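PDB 5J6B: aldehyde dehydrogenase from Burkholderia thailandensis, which probably oxidises aldehydes to carboxylic acids, passing the hydride to a bound NADP cofactor. Local coordinates for residues Q297-H302 / P391-E396; Y276-L281 / E311-K316. One frame throughout, in Å; residues are numbered along the deposited sequence.

Contact 1: Q297-H302 / P391-E396; sequences QRIIAH and PVALLE
Glu-396 has CG between its own backbone N and carbonyl carbon (chi1 63°), and Ile-300 has CG1 beside its backbone N (chi1 -56°). These torsions lay the two side chains alongside each other, pointing the same way, with Glu-396 CG 3.7 Å from Ile-300 CG1. The contact joins two neighbouring parallel strands, 298-302 and 392-398, in the sheet of the alpha/beta catalytic domain of the aldehyde dehydrogenase fold. Arg-298 pairs with Leu-394, Ile-299 with Leu-395 and Ile-300 with Glu-396. As in parallel pairing, Ile-299 bonds to the residues flanking its partner: its N donates to Leu-394 O at 2.7 Å, and its O accepts from Glu-396 N at 2.8 Å. Both bonds are nearly straight. Leu-394 N reaches Gln-297 O at a more bent angle, 146° at the hydrogen. Ala-301 N closes the set on Glu-396 O. Tyr-384 OH bonds both Glu-396 OE1 and Arg-298 NH1. Glu-396 OE2 forms a salt bridge with Arg-407, whose backbone O also bonds Arg-298 NH1. On the face carrying Ile-299 and Leu-395, contacts are apolar, and helix 303-319 packs there. Leu-395 CD1 sits 3.8 Å from Ile-299 CG2 and 4.1 Å from Ala-301 CB.

Contact 2: Y276-L281 / E311-K316; sequences YVVERL and EKLIAK
Lys-316 NZ donates to Glu-279 OE1 at 3.0 Å, forming a salt bridge between the two helices. The ammonium meets the syn side of the carboxylate, 19° out of its plane. A water takes a short 2.6 Å bond to Glu-279 OE2 as donor and accepts a weak one from Lys-316 NZ. It therefore links the second carboxylate oxygen to the same ammonium. Both side chains bend at chi2, and they cross obliquely at the exposed edge of the contact. Beneath this pair lies Val-278, directed at the other helix. Its CG1 touches Lys-316 CB at 3.6 Å and Leu-313 CD1 at 3.8 Å. Its CG2 lies 3.8 Å from Lys-312 CB, and these two side chains cross at about a right angle. The end of Lys-312 leads away to a salt bridge with Asp-275. Leu-313 CD1 also approaches Leu-281 CB, more loosely. Tyr-276 OH bonds Arg-483 of a second subunit and Asn-442 O of its own chain. The segment axes approach to 9.6 Å and cross at -43°. Helix 274-286 is the helix of a beta-alpha-beta crossover between parallel strands 263-266 and 298-302, and helix 303-319 packs beside it, in the alpha/beta catalytic domain of aldehyde dehydrogenases.

The two contacts lie on the same side of the chain's centre, with their own centres about 11 Å apart. Along the chain their segments alternate: 276-281, 297-302, 311-316, then 391-396. Helix 274-286 leads into strand 298-302, which runs directly into helix 303-319. Contact 2 thus joins the helices before and after the strand, and contact 1 ties that strand to the later strand 392-398. The contacts touch at Ile-299, whose CD1 lies 3.5 Å from Leu-313 CD2 and whose CG2 lies 4.0 Å from Leu-281 CD1. Contact 2 is part of the helix layer that covers the Ile-299 face of the parallel strands paired in contact 1.

Contact 1: Q297-H302 / P391-E396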
loop_
_atom_site.group_PDB
_atom_site.type_symbol
_atom_site.label_atom_id
_atom_site.label_comp_id
_atom_site.label_asym_id
_atom_site.label_seq_id
_atom_site.Cartn_x
_atom_site.Cartn_y
_atom_site.Cartn_z
ATOM N N GLN A 297 7.607 17.645 29.960
ATOM C CA GLN A 297 7.954 18.897 30.621
ATOM C C GLN A 297 6.764 19.572 31.278
ATOM O O GLN A 297 6.932 20.241 32.302
ATOM C CB GLN A 297 8.599 19.865 29.624
ATOM C CG GLN A 297 9.129 21.167 30.255
ATOM C CD GLN A 297 9.976 21.965 29.283
ATOM O OE1 GLN A 297 10.711 21.394 28.483
ATOM N NE2 GLN A 297 9.853 23.287 29.327
ATOM N N ARG A 298 5.566 19.396 30.723
ATOM C CA ARG A 298 4.364 20.065 31.207
ATOM C C ARG A 298 3.279 19.030 31.478
ATOM O O ARG A 298 2.977 18.205 30.616
ATOM C CB ARG A 298 3.875 21.096 30.183
ATOM C CG ARG A 298 4.931 22.145 29.808
ATOM C CD ARG A 298 4.356 23.106 28.755
ATOM N NE ARG A 298 4.318 22.511 27.418
ATOM C CZ ARG A 298 3.368 22.752 26.515
ATOM N NH1 ARG A 298 2.357 23.555 26.818
ATOM N NH2 ARG A 298 3.422 22.177 25.315
ATOM N N ILE A 299 2.698 19.071 32.670
ATOM C CA ILE A 299 1.606 18.178 33.037
ATOM C C ILE A 299 0.362 19.029 33.223
ATOM O O ILE A 299 0.352 19.940 34.055
ATOM C CB ILE A 299 1.920 17.388 34.315
ATOM C CG1 ILE A 299 3.219 16.586 34.133
ATOM C CG2 ILE A 299 0.732 16.491 34.670
ATOM C CD1 ILE A 299 3.816 16.071 35.432
ATOM N N ILE A 300 -0.691 18.707 32.468
ATOM C CA ILE A 300 -1.930 19.481 32.407
ATOM C C ILE A 300 -3.036 18.556 32.904
ATOM O O ILE A 300 -3.498 17.677 32.166
ATOM C CB ILE A 300 -2.211 19.982 30.983
ATOM C CG1 ILE A 300 -1.023 20.801 30.455
ATOM C CG2 ILE A 300 -3.513 20.790 30.924
ATOM C CD1 ILE A 300 -1.013 20.999 28.930
ATOM N N ALA A 301 -3.456 18.730 34.160
ATOM C CA ALA A 301 -4.307 17.766 34.846
ATOM C C ALA A 301 -5.672 18.360 35.157
ATOM O O ALA A 301 -5.772 19.505 35.613
ATOM C CB ALA A 301 -3.654 17.290 36.149
ATOM N N HIS A 302 -6.715 17.556 34.944
ATOM C CA HIS A 302 -8.082 18.015 35.153
ATOM C C HIS A 302 -8.369 18.242 36.635
ATOM O O HIS A 302 -7.934 17.471 37.502
ATOM C CB HIS A 302 -9.083 17.005 34.579
ATOM C CG HIS A 302 -10.468 17.560 34.432
ATOM N ND1 HIS A 302 -11.366 17.619 35.478
ATOM C CD2 HIS A 302 -11.107 18.089 33.362
ATOM C CE1 HIS A 302 -12.498 18.155 35.059
ATOM N NE2 HIS A 302 -12.366 18.457 33.782
ATOM N N PRO A 391 15.684 17.479 34.672
ATOM C CA PRO A 391 14.706 16.750 35.490
ATOM C C PRO A 391 13.670 17.651 36.163
ATOM O O PRO A 391 13.470 17.605 37.382
ATOM C CB PRO A 391 15.595 16.042 36.515
ATOM C CG PRO A 391 16.740 17.010 36.716
ATOM C CD PRO A 391 16.967 17.671 35.380
ATOM N N VAL A 392 13.000 18.473 35.362
ATOM C CA VAL A 392 12.016 19.425 35.860
ATOM C C VAL A 392 10.708 19.188 35.116
ATOM O O VAL A 392 10.710 18.995 33.895
ATOM C CB VAL A 392 12.503 20.880 35.686
ATOM C CG1 VAL A 392 11.372 21.873 35.947
ATOM C CG2 VAL A 392 13.687 21.171 36.611
ATOM N N ALA A 393 9.596 19.156 35.857
ATOM C CA ALA A 393 8.268 19.116 35.258
ATOM C C ALA A 393 7.385 20.158 35.929
ATOM O O ALA A 393 7.591 20.512 37.095
ATOM C CB ALA A 393 7.615 17.721 35.355
ATOM N N LEU A 394 6.407 20.655 35.167
ATOM C CA LEU A 394 5.524 21.733 35.593
ATOM C C LEU A 394 4.091 21.221 35.594
ATOM O O LEU A 394 3.639 20.642 34.602
ATOM C CB LEU A 394 5.638 22.942 34.661
ATOM C CG LEU A 394 7.034 23.254 34.133
ATOM C CD1 LEU A 394 6.981 24.445 33.182
ATOM C CD2 LEU A 394 7.990 23.514 35.287
ATOM N N LEU A 395 3.385 21.437 36.699
ATOM C CA LEU A 395 2.018 20.961 36.865
ATOM C C LEU A 395 1.051 22.137 36.749
ATOM O O LEU A 395 1.202 23.141 37.448
ATOM C CB LEU A 395 1.859 20.253 38.216
ATOM C CG LEU A 395 0.456 19.758 38.612
ATOM C CD1 LEU A 395 -0.107 18.740 37.620
ATOM C CD2 LEU A 395 0.490 19.167 40.015
ATOM N N GLU A 396 0.074 22.028 35.853
ATOM C CA GLU A 396 -0.970 23.037 35.753
ATOM C C GLU A 396 -2.321 22.336 35.685
ATOM O O GLU A 396 -2.413 21.130 35.437
ATOM C CB GLU A 396 -0.764 23.964 34.540
ATOM C CG GLU A 396 -0.830 23.252 33.180
ATOM C CD GLU A 396 -0.475 24.170 32.015
ATOM O OE1 GLU A 396 0.523 23.897 31.301
ATOM O OE2 GLU A 396 -1.191 25.174 31.817
#

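Contact 2: Y276-L281 / E311-K316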
loop_
_atom_site.group_PDB
_atom_site.type_symbol
_atom_site.label_atom_id
_atom_site.label_comp_id
_atom_site.label_asym_id
_atom_site.label_seq_id
_atom_site.Cartn_x
_atom_site.Cartn_y
_atom_site.Cartn_z
ATOM N N TYR A 276 -1.014 4.409 37.942
ATOM C CA TYR A 276 -0.376 4.146 36.656
ATOM C C TYR A 276 0.006 5.448 35.957
ATOM O O TYR A 276 1.111 5.569 35.411
ATOM C CB TYR A 276 -1.296 3.311 35.761
ATOM C CG TYR A 276 -0.905 3.416 34.299
ATOM C CD1 TYR A 276 0.160 2.678 33.798
ATOM C CD2 TYR A 276 -1.575 4.285 33.432
ATOM C CE1 TYR A 276 0.544 2.779 32.468
ATOM C CE2 TYR A 276 -1.188 4.397 32.087
ATOM C CZ TYR A 276 -0.126 3.645 31.620
ATOM O OH TYR A 276 0.276 3.750 30.305
ATOM N N VAL A 277 -0.897 6.428 35.960
ATOM C CA VAL A 277 -0.607 7.714 35.330
ATOM C C VAL A 277 0.616 8.365 35.969
ATOM O O VAL A 277 1.519 8.847 35.271
ATOM C CB VAL A 277 -1.847 8.626 35.409
ATOM C CG1 VAL A 277 -1.532 10.024 34.857
ATOM C CG2 VAL A 277 -3.007 7.993 34.648
ATOM N N VAL A 278 0.681 8.359 37.301
ATOM C CA VAL A 278 1.804 8.983 38.005
ATOM C C VAL A 278 3.109 8.268 37.679
ATOM O O VAL A 278 4.155 8.905 37.487
ATOM C CB VAL A 278 1.527 9.015 39.519
ATOM C CG1 VAL A 278 2.798 9.343 40.311
ATOM C CG2 VAL A 278 0.427 10.041 39.803
ATOM N N GLU A 279 3.073 6.937 37.619
ATOM C CA GLU A 279 4.270 6.178 37.273
ATOM C C GLU A 279 4.798 6.571 35.895
ATOM O O GLU A 279 6.014 6.740 35.706
ATOM C CB GLU A 279 3.948 4.685 37.327
ATOM C CG GLU A 279 4.996 3.826 36.683
ATOM C CD GLU A 279 6.236 3.749 37.530
ATOM O OE1 GLU A 279 6.103 3.884 38.768
ATOM O OE2 GLU A 279 7.336 3.565 36.961
ATOM N N ARG A 280 3.898 6.726 34.917
ATOM C CA ARG A 280 4.322 7.081 33.565
ATOM C C ARG A 280 4.767 8.538 33.487
ATOM O O ARG A 280 5.731 8.858 32.780
ATOM C CB ARG A 280 3.191 6.798 32.567
ATOM C CG ARG A 280 2.834 5.311 32.466
ATOM C CD ARG A 280 4.094 4.462 32.237
ATOM N NE ARG A 280 4.569 4.602 30.865
ATOM C CZ ARG A 280 5.755 4.206 30.421
ATOM N NH1 ARG A 280 6.633 3.645 31.248
ATOM N NH2 ARG A 280 6.061 4.376 29.140
ATOM N N LEU A 281 4.091 9.432 34.210
ATOM C CA LEU A 281 4.526 10.824 34.252
ATOM C C LEU A 281 5.927 10.936 34.841
ATOM O O LEU A 281 6.797 11.620 34.291
ATOM C CB LEU A 281 3.544 11.669 35.071
ATOM C CG LEU A 281 2.144 11.906 34.507
ATOM C CD1 LEU A 281 1.284 12.622 35.562
ATOM C CD2 LEU A 281 2.219 12.719 33.207
ATOM N N GLU A 311 -0.723 14.976 44.958
ATOM C CA GLU A 311 -0.147 14.323 46.127
ATOM C C GLU A 311 0.661 13.096 45.720
ATOM O O GLU A 311 1.780 12.892 46.203
ATOM C CB GLU A 311 -1.250 13.940 47.112
ATOM C CG GLU A 311 -0.747 13.163 48.312
ATOM C CD GLU A 311 -1.841 12.873 49.322
ATOM O OE1 GLU A 311 -2.752 12.079 49.003
ATOM O OE2 GLU A 311 -1.797 13.447 50.433
ATOM N N LYS A 312 0.109 12.267 44.831
ATOM C CA LYS A 312 0.827 11.077 44.379
ATOM C C LYS A 312 2.084 11.444 43.595
ATOM O O LYS A 312 3.109 10.751 43.680
ATOM C CB LYS A 312 -0.088 10.200 43.523
ATOM C CG LYS A 312 -1.131 9.384 44.294
ATOM C CD LYS A 312 -2.257 8.912 43.321
ATOM C CE LYS A 312 -3.417 8.255 44.071
ATOM N NZ LYS A 312 -2.965 7.083 44.880
ATOM N N LEU A 313 2.024 12.525 42.814
ATOM C CA LEU A 313 3.166 12.889 41.979
ATOM C C LEU A 313 4.293 13.476 42.816
ATOM O O LEU A 313 5.472 13.183 42.576
ATOM C CB LEU A 313 2.732 13.877 40.894
ATOM C CG LEU A 313 3.724 14.040 39.748
ATOM C CD1 LEU A 313 4.016 12.691 39.109
ATOM C CD2 LEU A 313 3.177 15.013 38.731
ATOM N N ILE A 314 3.951 14.300 43.805
ATOM C CA ILE A 314 4.956 14.797 44.736
ATOM C C ILE A 314 5.644 13.631 45.434
ATOM O O ILE A 314 6.877 13.571 45.510
ATOM C CB ILE A 314 4.320 15.771 45.744
ATOM C CG1 ILE A 314 3.936 17.078 45.033
ATOM C CG2 ILE A 314 5.284 16.019 46.919
ATOM C CD1 ILE A 314 2.935 17.943 45.796
ATOM N N ALA A 315 4.857 12.674 45.934
ATOM C CA ALA A 315 5.453 11.532 46.619
ATOM C C ALA A 315 6.324 10.715 45.674
ATOM O O ALA A 315 7.436 10.308 46.036
ATOM C CB ALA A 315 4.365 10.658 47.239
ATOM N N LYS A 316 5.844 10.473 44.450
ATOM C CA LYS A 316 6.633 9.704 43.488
ATOM C C LYS A 316 7.916 10.438 43.116
ATOM O O LYS A 316 8.987 9.826 43.027
ATOM C CB LYS A 316 5.802 9.424 42.235
ATOM C CG LYS A 316 6.508 8.572 41.187
ATOM C CD LYS A 316 6.670 7.134 41.656
ATOM C CE LYS A 316 7.441 6.314 40.632
ATOM N NZ LYS A 316 7.698 4.932 41.111
HETATM O O HOH W 1 9.434 4.329 38.350
#